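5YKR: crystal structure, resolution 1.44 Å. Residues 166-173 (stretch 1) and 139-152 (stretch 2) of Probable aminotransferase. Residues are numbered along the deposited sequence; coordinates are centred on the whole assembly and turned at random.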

# COMPACT_ATOMS: atom_id res chain seq x y z
N TYR A 166 15.28 -2.12 8.69
CA TYR A 166 14.31 -1.53 7.73
C TYR A 166 13.07 -2.37 7.74
O TYR A 166 13.14 -3.59 7.57
CB TYR A 166 14.84 -1.38 6.29
CG TYR A 166 13.88 -0.59 5.38
CD1 TYR A 166 13.68 0.74 5.63
CD2 TYR A 166 13.20 -1.18 4.33
CE1 TYR A 166 12.82 1.51 4.87
CE2 TYR A 166 12.33 -0.39 3.53
CZ TYR A 166 12.16 0.96 3.83
OH TYR A 166 11.31 1.78 3.07
N HIS A 167 11.91 -1.71 7.89
CA HIS A 167 10.58 -2.34 7.90
C HIS A 167 9.59 -1.63 6.96
O HIS A 167 8.37 -1.90 7.07
CB HIS A 167 10.06 -2.40 9.31
CG HIS A 167 10.91 -3.23 10.18
ND1 HIS A 167 10.98 -4.60 10.07
CD2 HIS A 167 11.79 -2.88 11.15
CE1 HIS A 167 11.90 -5.07 10.92
NE2 HIS A 167 12.40 -4.04 11.59
N GLY A 168 10.10 -0.80 6.05
CA GLY A 168 9.27 0.02 5.19
C GLY A 168 9.05 1.43 5.73
O GLY A 168 9.77 1.87 6.63
N SER A 169 8.00 2.07 5.23
CA SER A 169 7.70 3.46 5.62
C SER A 169 6.87 3.47 6.88
O SER A 169 5.75 4.02 6.93
CB SER A 169 7.11 4.24 4.45
OG SER A 169 5.94 3.64 3.91
N VAL A 170 7.46 2.88 7.92
CA VAL A 170 6.86 2.76 9.27
C VAL A 170 7.56 3.86 10.07
O VAL A 170 8.75 3.72 10.44
CB VAL A 170 7.11 1.38 9.90
CG1 VAL A 170 6.56 1.32 11.31
CG2 VAL A 170 6.53 0.26 9.04
N ASP A 171 6.90 5.00 10.28
CA ASP A 171 7.62 6.19 10.81
C ASP A 171 8.25 5.93 12.15
O ASP A 171 9.36 6.40 12.40
CB ASP A 171 6.63 7.35 10.91
CG ASP A 171 6.15 7.91 9.56
OD1 ASP A 171 6.67 7.55 8.48
OD2 ASP A 171 5.25 8.79 9.58
N GLU A 172 7.60 5.14 13.02
CA GLU A 172 8.14 4.86 14.36
C GLU A 172 9.47 4.12 14.32
O GLU A 172 10.21 4.14 15.31
CB GLU A 172 7.20 4.00 15.22
CG GLU A 172 5.82 4.45 15.38
CD GLU A 172 4.94 3.72 14.40
OE1 GLU A 172 5.16 4.00 13.20
OE2 GLU A 172 4.09 2.89 14.81
N SER A 173 9.77 3.44 13.20
CA SER A 173 11.02 2.71 13.09
C SER A 173 12.19 3.53 12.59
O SER A 173 13.32 3.04 12.57
CB SER A 173 10.86 1.51 12.11
OG SER A 173 10.73 1.92 10.74
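Stretch 2 139-152: ATDANRFVLRLCRM

How does stretch 2 lie on stretch 1? Residues 139-152 form a continuous helix, each amide from Asn143 onward hydrogen-bonded to the carbonyl four residues earlier. Stretch 1 is loop until a short 3-10 segment at 171-173, and it follows the helix in the same sense: Gly168 sits by Thr140, with CA atoms 4.7 Å apart, Val170 by Arg144, and Glu172 reaches Arg151. Thr140, Asn143, Leu147 and Arg151, spaced at three or four residues, all point toward the loop. Together the two stretches bury 400 Å².

What satisfies the polar groups where the loop comes closest? Ser169 N donates to Thr140 OG1 at 3.0 Å, and Asn143 ND2 donates to His167 O at 3.1 Å, so two helix side chains satisfy backbone groups of the loop, one as acceptor and the other as donor. A water also donates to Thr140 OG1 at 3.2 Å and lies 2.6 Å from Ser169 OG, bridging the two side chains.

Why can the backbone come so near at Gly168? Its CA is 3.1 Å from Thr140 OG1, and a CB here would lie 1.9 Å from that oxygen, a clash. The backbone angles of 95/-160 independently call for glycine.

What fills the middle of the contact? Val170 CG2 packs 3.9 Å from Asn143 CB, and Val170 CG1 meets Leu147 CD1, also at 3.9 Å. The valine's own carbonyl turns to its stretch: Val170 O accepts from Ser173 OG at 2.7 Å and from Ser173 N at 3.0 Å.

How are the charges paired? Arg151 NH1 donates to Glu172 OE2 at 3.1 Å in a salt bridge, the carboxylate oxygen lying near the guanidinium plane. Arg144 instead pairs within the helix, its NE and NH2 each 3.0 Å from Asp141 OD1.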

# COMPACT_ATOMS: atom_id res chain seq x y z
N ALA A 139 4.14 -4.74 2.69
CA ALA A 139 4.76 -5.11 3.95
C ALA A 139 4.73 -3.96 4.94
O ALA A 139 4.52 -4.16 6.12
CB ALA A 139 6.18 -5.62 3.75
N THR A 140 4.99 -2.74 4.46
CA THR A 140 4.87 -1.60 5.36
C THR A 140 3.54 -1.57 6.08
O THR A 140 3.50 -1.39 7.32
CB THR A 140 5.03 -0.28 4.57
OG1 THR A 140 6.37 -0.16 4.08
CG2 THR A 140 4.72 0.90 5.44
N ASP A 141 2.46 -1.74 5.33
CA ASP A 141 1.15 -1.65 5.94
C ASP A 141 0.91 -2.80 6.91
O ASP A 141 0.29 -2.62 7.95
CB ASP A 141 0.07 -1.62 4.88
CG ASP A 141 -0.06 -0.29 4.21
OD1 ASP A 141 0.65 0.69 4.57
OD2 ASP A 141 -0.97 -0.21 3.32
N ALA A 142 1.38 -4.01 6.57
CA ALA A 142 1.29 -5.11 7.51
C ALA A 142 1.95 -4.75 8.84
O ALA A 142 1.38 -4.90 9.92
CB ALA A 142 1.85 -6.40 6.93
N ASN A 143 3.16 -4.19 8.75
CA ASN A 143 3.85 -3.75 9.99
C ASN A 143 3.08 -2.65 10.72
O ASN A 143 2.90 -2.73 11.93
CB ASN A 143 5.29 -3.34 9.66
CG ASN A 143 6.19 -4.52 9.38
OD1 ASN A 143 6.03 -5.59 9.95
ND2 ASN A 143 7.17 -4.32 8.50
N ARG A 144 2.61 -1.61 9.99
CA ARG A 144 1.88 -0.52 10.65
C ARG A 144 0.67 -1.04 11.38
O ARG A 144 0.34 -0.61 12.51
CB ARG A 144 1.37 0.52 9.57
CG ARG A 144 2.46 1.27 8.88
CD ARG A 144 1.94 2.46 8.16
NE ARG A 144 0.94 2.28 7.12
CZ ARG A 144 -0.23 2.89 7.06
NH1 ARG A 144 -0.73 3.55 8.06
NH2 ARG A 144 -0.91 2.78 5.96
N PHE A 145 -0.07 -1.93 10.70
CA PHE A 145 -1.36 -2.37 11.22
C PHE A 145 -1.19 -3.32 12.40
O PHE A 145 -1.90 -3.23 13.38
CB PHE A 145 -2.19 -3.02 10.12
CG PHE A 145 -2.52 -2.12 8.94
CD1 PHE A 145 -2.39 -0.75 9.02
CD2 PHE A 145 -3.01 -2.66 7.77
CE1 PHE A 145 -2.68 0.06 7.94
CE2 PHE A 145 -3.33 -1.85 6.70
CZ PHE A 145 -3.18 -0.49 6.78
N VAL A 146 -0.19 -4.21 12.31
CA VAL A 146 0.14 -5.07 13.46
C VAL A 146 0.52 -4.21 14.66
O VAL A 146 0.10 -4.49 15.80
CB VAL A 146 1.21 -6.10 13.11
CG1 VAL A 146 1.77 -6.75 14.35
CG2 VAL A 146 0.63 -7.13 12.13
N LEU A 147 1.34 -3.15 14.42
CA LEU A 147 1.74 -2.33 15.59
C LEU A 147 0.51 -1.66 16.22
O LEU A 147 0.40 -1.60 17.47
CB LEU A 147 2.78 -1.32 15.18
CG LEU A 147 4.16 -1.86 14.81
CD1 LEU A 147 5.06 -0.70 14.33
CD2 LEU A 147 4.77 -2.63 15.98
N ARG A 148 -0.42 -1.16 15.40
CA ARG A 148 -1.66 -0.58 15.92
C ARG A 148 -2.43 -1.59 16.78
O ARG A 148 -2.87 -1.26 17.88
CB ARG A 148 -2.54 -0.10 14.74
CG ARG A 148 -3.96 0.26 15.13
CD ARG A 148 -4.79 0.75 13.95
NE ARG A 148 -4.40 2.09 13.54
CZ ARG A 148 -4.71 3.22 14.15
NH1 ARG A 148 -5.55 3.22 15.12
NH2 ARG A 148 -4.15 4.39 13.75
N LEU A 149 -2.59 -2.82 16.27
CA LEU A 149 -3.32 -3.80 17.00
C LEU A 149 -2.60 -4.17 18.31
O LEU A 149 -3.24 -4.44 19.32
CB LEU A 149 -3.54 -5.05 16.12
CG LEU A 149 -4.53 -4.85 14.98
CD1 LEU A 149 -4.51 -6.00 14.00
CD2 LEU A 149 -5.96 -4.62 15.47
N CYS A 150 -1.26 -4.20 18.29
CA CYS A 150 -0.49 -4.46 19.53
C CYS A 150 -0.69 -3.36 20.55
O CYS A 150 -0.79 -3.63 21.74
CB CYS A 150 0.98 -4.70 19.23
SG CYS A 150 1.35 -6.24 18.39
N ARG A 151 -0.71 -2.10 20.09
CA ARG A 151 -1.03 -0.99 21.01
C ARG A 151 -2.45 -1.14 21.59
O ARG A 151 -2.67 -0.91 22.80
CB ARG A 151 -0.85 0.36 20.33
CG ARG A 151 0.59 0.71 20.03
CD ARG A 151 0.72 2.18 19.62
NE ARG A 151 2.10 2.57 19.46
CZ ARG A 151 2.81 2.58 18.36
NH1 ARG A 151 2.28 2.27 17.22
NH2 ARG A 151 4.13 2.92 18.44
N MET A 152 -3.40 -1.53 20.74
CA MET A 152 -4.78 -1.72 21.19
C MET A 152 -4.90 -2.83 22.22
O MET A 152 -5.53 -2.61 23.27
CB MET A 152 -5.72 -2.03 20.02
CG MET A 152 -5.96 -0.84 19.09
SD MET A 152 -6.71 -1.33 17.53
CE MET A 152 -8.21 -2.12 18.07
O HOH W 1 6.88 2.16 1.95